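Phenylalanine/tyrosine ammonia-lyase (Rhodosporidium toruloides, PDB 1Y2M) catalyses the non-oxidative deamination of L-phenylalanine and L-tyrosine, releasing ammonium and forming trans-cinnamic acid and p-coumaric acid respectively. Local coordinates at residues T56-L62 with R80-D86. Numbering follows the deposited sequence.
Sequences TDSTLEL and RPVRVKD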
loop_
_atom_site.group_PDB
_atom_site.type_symbol
_atom_site.label_atom_id
_atom_site.label_comp_id
_atom_site.label_asym_id
_atom_site.label_seq_id
_atom_site.Cartn_x
_atom_site.Cartn_y
_atom_site.Cartn_z
ATOM N N THR B 56 13.545 -17.949 -33.900
ATOM C CA THR B 56 13.995 -16.539 -33.982
ATOM C C THR B 56 14.407 -16.111 -35.397
ATOM O O THR B 56 14.563 -14.916 -35.681
ATOM C CB THR B 56 15.138 -16.257 -33.024
ATOM O OG1 THR B 56 16.248 -17.114 -33.358
ATOM C CG2 THR B 56 14.687 -16.467 -31.579
ATOM N N ASP B 57 14.579 -17.089 -36.274
ATOM C CA ASP B 57 15.106 -16.850 -37.620
ATOM C C ASP B 57 13.983 -16.837 -38.648
ATOM O O ASP B 57 13.971 -16.002 -39.568
ATOM C CB ASP B 57 16.137 -17.946 -37.961
ATOM C CG ASP B 57 15.584 -19.371 -37.741
ATOM O OD1 ASP B 57 14.728 -19.570 -36.829
ATOM O OD2 ASP B 57 15.991 -20.298 -38.482
ATOM N N SER B 58 13.045 -17.774 -38.525
ATOM C CA SER B 58 12.010 -17.920 -39.526
ATOM C C SER B 58 10.904 -16.927 -39.251
ATOM O O SER B 58 10.731 -16.447 -38.136
ATOM C CB SER B 58 11.450 -19.331 -39.533
ATOM O OG SER B 58 10.909 -19.648 -38.277
ATOM N N THR B 59 10.171 -16.595 -40.294
ATOM C CA THR B 59 9.264 -15.488 -40.180
ATOM C C THR B 59 8.049 -15.842 -39.353
ATOM O O THR B 59 7.413 -16.896 -39.538
ATOM C CB THR B 59 8.827 -15.026 -41.575
ATOM O OG1 THR B 59 9.995 -14.633 -42.310
ATOM C CG2 THR B 59 7.846 -13.834 -41.482
ATOM N N LEU B 60 7.699 -14.908 -38.479
ATOM C CA LEU B 60 6.478 -15.003 -37.697
ATOM C C LEU B 60 5.352 -14.493 -38.555
ATOM O O LEU B 60 5.289 -13.304 -38.846
ATOM C CB LEU B 60 6.601 -14.185 -36.421
ATOM C CG LEU B 60 5.348 -14.086 -35.552
ATOM C CD1 LEU B 60 4.821 -15.478 -35.111
ATOM C CD2 LEU B 60 5.590 -13.192 -34.324
ATOM N N GLU B 61 4.474 -15.403 -38.953
ATOM C CA GLU B 61 3.317 -15.104 -39.769
ATOM C C GLU B 61 2.093 -14.834 -38.907
ATOM O O GLU B 61 1.639 -15.697 -38.157
ATOM C CB GLU B 61 3.025 -16.265 -40.725
ATOM C CG GLU B 61 3.931 -16.258 -41.950
ATOM C CD GLU B 61 3.396 -17.139 -43.091
ATOM O OE1 GLU B 61 3.400 -18.362 -42.861
ATOM O OE2 GLU B 61 2.985 -16.620 -44.179
ATOM N N LEU B 62 1.588 -13.618 -38.976
ATOM C CA LEU B 62 0.469 -13.181 -38.143
ATOM C C LEU B 62 -0.865 -13.406 -38.851
ATOM O O LEU B 62 -1.072 -12.953 -39.982
ATOM C CB LEU B 62 0.612 -11.698 -37.818
ATOM C CG LEU B 62 1.868 -11.352 -37.050
ATOM C CD1 LEU B 62 1.957 -9.851 -36.815
ATOM C CD2 LEU B 62 1.947 -12.154 -35.751
ATOM N N ARG B 80 13.191 -11.350 -34.662
ATOM C CA ARG B 80 12.538 -12.248 -35.585
ATOM C C ARG B 80 11.737 -11.503 -36.617
ATOM O O ARG B 80 11.021 -10.559 -36.251
ATOM C CB ARG B 80 11.561 -13.127 -34.850
ATOM C CG ARG B 80 10.984 -14.224 -35.729
ATOM C CD ARG B 80 10.157 -15.063 -34.854
ATOM N NE ARG B 80 9.542 -16.194 -35.547
ATOM C CZ ARG B 80 8.631 -16.959 -34.965
ATOM N NH1 ARG B 80 8.293 -16.741 -33.680
ATOM N NH2 ARG B 80 8.078 -17.944 -35.648
ATOM N N PRO B 81 11.850 -11.890 -37.898
ATOM C CA PRO B 81 11.054 -11.207 -38.918
ATOM C C PRO B 81 9.567 -11.439 -38.681
ATOM O O PRO B 81 9.190 -12.509 -38.216
ATOM C CB PRO B 81 11.465 -11.891 -40.217
ATOM C CG PRO B 81 12.755 -12.514 -39.937
ATOM C CD PRO B 81 12.724 -12.908 -38.494
ATOM N N VAL B 82 8.732 -10.480 -39.048
ATOM C CA VAL B 82 7.297 -10.550 -38.800
ATOM C C VAL B 82 6.591 -10.138 -40.085
ATOM O O VAL B 82 7.001 -9.168 -40.744
ATOM C CB VAL B 82 6.884 -9.628 -37.622
ATOM C CG1 VAL B 82 5.382 -9.591 -37.427
ATOM C CG2 VAL B 82 7.586 -10.028 -36.363
ATOM N N ARG B 83 5.561 -10.881 -40.470
ATOM C CA ARG B 83 4.696 -10.464 -41.568
ATOM C C ARG B 83 3.240 -10.906 -41.353
ATOM O O ARG B 83 2.958 -11.879 -40.665
ATOM C CB ARG B 83 5.220 -11.042 -42.910
ATOM C CG ARG B 83 6.514 -10.393 -43.435
ATOM C CD ARG B 83 7.140 -11.192 -44.593
ATOM N NE ARG B 83 7.644 -10.373 -45.703
ATOM C CZ ARG B 83 6.869 -9.744 -46.597
ATOM N NH1 ARG B 83 5.540 -9.789 -46.500
ATOM N NH2 ARG B 83 7.423 -9.040 -47.585
ATOM N N VAL B 84 2.319 -10.183 -41.956
ATOM C CA VAL B 84 0.960 -10.683 -42.083
ATOM C C VAL B 84 1.001 -11.943 -42.921
ATOM O O VAL B 84 1.587 -11.978 -43.980
ATOM C CB VAL B 84 0.028 -9.656 -42.744
ATOM C CG1 VAL B 84 -1.343 -10.252 -42.955
ATOM C CG2 VAL B 84 -0.054 -8.403 -41.902
ATOM N N LYS B 85 0.312 -12.980 -42.462
ATOM C CA LYS B 85 0.296 -14.237 -43.177
ATOM C C LYS B 85 -0.016 -14.026 -44.657
ATOM O O LYS B 85 -0.938 -13.297 -45.016
ATOM C CB LYS B 85 -0.717 -15.197 -42.560
ATOM C CG LYS B 85 -0.711 -16.535 -43.248
ATOM C CD LYS B 85 -1.294 -17.630 -42.409
ATOM C CE LYS B 85 -1.362 -18.950 -43.181
ATOM N NZ LYS B 85 -2.780 -19.329 -43.348
ATOM N N ASP B 86 0.776 -14.697 -45.498
ATOM C CA ASP B 86 0.654 -14.644 -46.946
ATOM C C ASP B 86 -0.494 -15.576 -47.293
ATOM O O ASP B 86 -0.289 -16.762 -47.576
ATOM C CB ASP B 86 1.997 -15.098 -47.547
ATOM C CG ASP B 86 2.082 -14.908 -49.049
ATOM O OD1 ASP B 86 3.183 -15.125 -49.611
ATOM O OD2 ASP B 86 1.067 -14.558 -49.670
HETATM O O HOH W 1 8.313 -19.030 -38.232
#
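Arg80 reaches across to residues 56-60 with a fully extended chain, CG lying anti to the backbone N (chi1 -172°). Arg80 CB rests 3.6 Å from Thr56 O, and CG and CD then run past Ser58 O. Arg80 NE donates to Ser58 O at 2.9 Å, a nearly straight bond (164° at the hydrogen) with Ser58 O in the guanidinium plane. Leu60 CB sits 3.6 Å above the plane, over the centre of one face. At the tip, NH2 donates to a water also bonded to Ser58 OG and Thr59 O, while NH1 forms a salt bridge with Asp71 and a hydrogen bond with Ser74, both of helix 69-77. Replacing Arg80 with an alanine is likely to leave Ser58 O and the carboxylate of Asp71 without their mates and a gap beside Leu60 CB. Helix 69-77 connects strands 60-62 and 82-84, and the three form a beta-alpha-beta unit whose strands pair in parallel. Evidence for the pairing is a ladder in which Leu60 N bonds Pro81 O, Arg83 N bonds Leu60 O, Leu62 N bonds Arg83 O and Lys85 N bonds Leu62 O. On the face carrying Leu60 and Leu62, Leu62 CD1 presses on Val82 CG1 at 3.5 Å, tighter than usual carbon contact, and Val173 of helix 162-176 also touches Leu62. On the other face, Glu61 OE2 accepts a hydrogen bond from Asp86 N at 3.2 Å from the anti side, 31° out of the carboxylate plane, whereas the Asp86 carboxylate forms a salt bridge with Arg91.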